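Long-range contact in periplasmic branched-chain amino acid-binding protein (Burkholderia mallei, PDB 3I09), which probably captures branched-chain amino acids or related small carboxylates in the periplasm for an ABC transporter, and is seen here with acetoacetate bound: residues A[106-115]-A[364-373]. Numbering follows the deposited sequence.
Sequences DTLTNEQCTP and TTKQETRCAL. With EDO (1,2-ethanediol), chain N.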
# COMPACT_ATOMS: atom_id res chain seq x y z
N ASP A 106 3.17 6.74 6.19
CA ASP A 106 4.25 7.62 5.70
C ASP A 106 5.42 7.80 6.68
O ASP A 106 6.46 8.34 6.32
CB ASP A 106 3.71 8.97 5.19
CG ASP A 106 3.25 9.91 6.30
OD1 ASP A 106 2.94 9.47 7.42
OD2 ASP A 106 3.12 11.13 6.00
N THR A 107 5.23 7.31 7.92
CA THR A 107 6.27 7.24 8.92
C THR A 107 7.56 6.58 8.37
O THR A 107 8.69 6.92 8.76
CB THR A 107 5.75 6.38 10.13
OG1 THR A 107 4.41 6.75 10.43
CG2 THR A 107 6.59 6.61 11.30
N LEU A 108 7.38 5.61 7.49
CA LEU A 108 8.46 4.86 6.91
C LEU A 108 9.48 5.70 6.14
O LEU A 108 10.60 5.27 5.99
CB LEU A 108 7.90 3.77 5.98
CG LEU A 108 7.35 2.56 6.71
CD1 LEU A 108 6.40 1.80 5.72
CD2 LEU A 108 8.49 1.59 7.29
N THR A 109 9.06 6.88 5.65
CA THR A 109 9.96 7.77 4.92
C THR A 109 10.04 9.15 5.57
O THR A 109 10.45 10.12 4.97
CB THR A 109 9.50 7.90 3.46
OG1 THR A 109 8.17 8.41 3.42
CG2 THR A 109 9.57 6.50 2.74
N ASN A 110 9.67 9.20 6.84
CA ASN A 110 9.58 10.44 7.58
C ASN A 110 10.23 10.24 8.94
O ASN A 110 11.46 10.08 8.97
CB ASN A 110 8.13 10.92 7.62
CG ASN A 110 7.77 11.67 6.37
OD1 ASN A 110 8.23 12.83 6.16
ND2 ASN A 110 6.98 11.04 5.49
N GLU A 111 9.46 10.16 10.02
CA GLU A 111 10.04 10.03 11.36
C GLU A 111 10.95 8.80 11.50
O GLU A 111 11.87 8.81 12.32
CB GLU A 111 8.96 10.00 12.44
CG GLU A 111 8.21 11.31 12.64
CD GLU A 111 7.06 11.54 11.67
OE1 GLU A 111 6.80 10.66 10.80
OE2 GLU A 111 6.40 12.59 11.82
N GLN A 112 10.65 7.73 10.76
CA GLN A 112 11.41 6.49 10.84
C GLN A 112 12.12 6.15 9.53
O GLN A 112 12.37 4.97 9.24
CB GLN A 112 10.52 5.36 11.35
CG GLN A 112 10.03 5.67 12.77
CD GLN A 112 9.13 4.61 13.41
OE1 GLN A 112 8.08 4.94 14.01
NE2 GLN A 112 9.54 3.37 13.33
N CYS A 113 12.52 7.18 8.78
CA CYS A 113 13.23 6.95 7.54
C CYS A 113 14.61 6.36 7.83
O CYS A 113 15.19 6.56 8.92
CB CYS A 113 13.33 8.24 6.73
SG CYS A 113 14.49 9.43 7.43
N THR A 114 15.09 5.54 6.91
CA THR A 114 16.40 4.91 7.06
C THR A 114 17.08 4.93 5.70
O THR A 114 16.42 5.09 4.68
CB THR A 114 16.34 3.44 7.60
OG1 THR A 114 16.42 2.50 6.55
CG2 THR A 114 15.05 3.15 8.44
N PRO A 115 18.39 4.75 5.67
CA PRO A 115 19.13 4.64 4.44
C PRO A 115 18.97 3.32 3.71
O PRO A 115 19.50 3.20 2.61
CB PRO A 115 20.59 4.77 4.89
CG PRO A 115 20.55 5.16 6.29
CD PRO A 115 19.28 4.62 6.84
N THR A 364 5.06 13.32 0.06
CA THR A 364 5.55 14.35 0.99
C THR A 364 6.53 15.28 0.27
O THR A 364 7.43 14.81 -0.42
CB THR A 364 6.26 13.68 2.20
OG1 THR A 364 5.34 12.82 2.89
CG2 THR A 364 6.80 14.73 3.15
N THR A 365 6.35 16.59 0.44
CA THR A 365 7.25 17.56 -0.17
C THR A 365 8.50 17.76 0.67
O THR A 365 8.51 17.50 1.89
CB THR A 365 6.56 18.96 -0.34
OG1 THR A 365 6.31 19.55 0.95
CG2 THR A 365 5.26 18.84 -1.12
N LYS A 366 9.56 18.23 0.03
CA LYS A 366 10.78 18.53 0.74
C LYS A 366 10.56 19.46 1.92
O LYS A 366 11.17 19.28 2.94
CB LYS A 366 11.83 19.16 -0.18
CG LYS A 366 13.21 19.19 0.41
CD LYS A 366 14.26 19.58 -0.65
CE LYS A 366 15.63 19.75 -0.06
NZ LYS A 366 16.45 20.75 -0.79
N GLN A 367 9.71 20.46 1.76
CA GLN A 367 9.49 21.45 2.80
C GLN A 367 8.74 20.87 4.01
O GLN A 367 8.92 21.38 5.11
CB GLN A 367 8.74 22.67 2.25
CG GLN A 367 9.57 23.48 1.24
CD GLN A 367 9.74 22.77 -0.14
OE1 GLN A 367 8.94 21.88 -0.53
NE2 GLN A 367 10.79 23.18 -0.89
N GLU A 368 7.96 19.82 3.80
CA GLU A 368 7.12 19.28 4.86
C GLU A 368 7.65 17.96 5.43
O GLU A 368 7.05 17.39 6.34
CB GLU A 368 5.68 19.07 4.34
CG GLU A 368 5.03 20.35 3.66
CD GLU A 368 4.74 21.51 4.64
OE1 GLU A 368 4.24 21.25 5.75
OE2 GLU A 368 5.00 22.69 4.28
N THR A 369 8.77 17.47 4.91
CA THR A 369 9.31 16.20 5.35
C THR A 369 9.67 16.17 6.84
O THR A 369 10.14 17.17 7.39
CB THR A 369 10.58 15.83 4.58
OG1 THR A 369 10.92 14.47 4.85
CG2 THR A 369 11.77 16.78 4.95
N ARG A 370 9.47 15.02 7.46
CA ARG A 370 9.99 14.76 8.81
C ARG A 370 11.16 13.77 8.76
O ARG A 370 11.59 13.22 9.80
CB ARG A 370 8.85 14.30 9.74
CG ARG A 370 7.61 15.25 9.75
CD ARG A 370 6.48 14.86 8.80
NE ARG A 370 5.97 13.54 9.15
CZ ARG A 370 5.17 12.80 8.39
NH1 ARG A 370 4.70 13.22 7.21
NH2 ARG A 370 4.81 11.61 8.84
N CYS A 371 11.69 13.56 7.56
CA CYS A 371 12.85 12.68 7.36
C CYS A 371 14.14 13.44 7.65
O CYS A 371 14.53 14.33 6.91
CB CYS A 371 12.90 12.14 5.93
SG CYS A 371 14.38 11.18 5.56
N ALA A 372 14.80 13.07 8.75
CA ALA A 372 16.03 13.74 9.18
C ALA A 372 17.20 13.57 8.17
O ALA A 372 18.19 14.32 8.22
CB ALA A 372 16.43 13.24 10.59
N LEU A 373 17.08 12.62 7.25
CA LEU A 373 18.10 12.37 6.22
C LEU A 373 17.88 13.15 4.92
O LEU A 373 18.70 13.08 4.01
CB LEU A 373 18.18 10.87 5.93
CG LEU A 373 18.48 10.00 7.13
CD1 LEU A 373 18.37 8.49 6.78
CD2 LEU A 373 19.86 10.34 7.66
C1 EDO N . 20.93 15.16 2.56
O1 EDO N . 20.19 16.06 3.41
C2 EDO N . 20.39 15.18 1.13
O2 EDO N . 19.04 15.66 1.06
O HOH W 1 9.68 12.60 3.46
O HOH W 2 13.78 11.10 10.51
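R370 NH2 is gripped by two carboxylates, hydrogen-bonding to D106 OD1 at 3.2 Å and to E111 OE1 at 3.0 Å. D106 takes the guanidinium end-on, its OD2 meeting R370 NH1 at 2.9 Å. Both D106 oxygens are reached from above their carboxylate plane, yet both lie in the plane of the guanidinium. E111 grips side-on: OE1 offers its syn lone pair to NH2, while OE2 meets R370 NE at 2.9 Å. Bends at chi2 (95°) and chi3 (60°) fold the arginine chain back so that its head lies flat against the N110 amide. The two planes are almost parallel (1° apart), with N110 CG 3.4 Å above the guanidinium centre. The same amide fixes the arginine backbone: R370 N gives a straight 2.8 Å bond to N110 OD1, in the carbonyl plane and on a lone pair, while N110 ND2 turns back to D106 O. The two carboxylates probably offset the cation's charge, while they and the stacked amide restrict its rotation. D106 OD2 also accepts from N159 ND2 of helix 151-166, and M125 of helix 124-137 touches R370. Farther along, a water accepts from A372 N within reach of N110 O, and T369 OG1 accepts from C371 N in an ST turn. C113 and C371 are the disulfide pair, but at 2.6 Å between C113 SG and C371 SG the bond may be partly broken; L373 CD1 lies against the P115 ring. Chiefly through its salt-bridge network, the C-terminal tail is tied to the loop between strands 97-100 and 117-119, in the N-terminal lobe of a type I periplasmic binding protein.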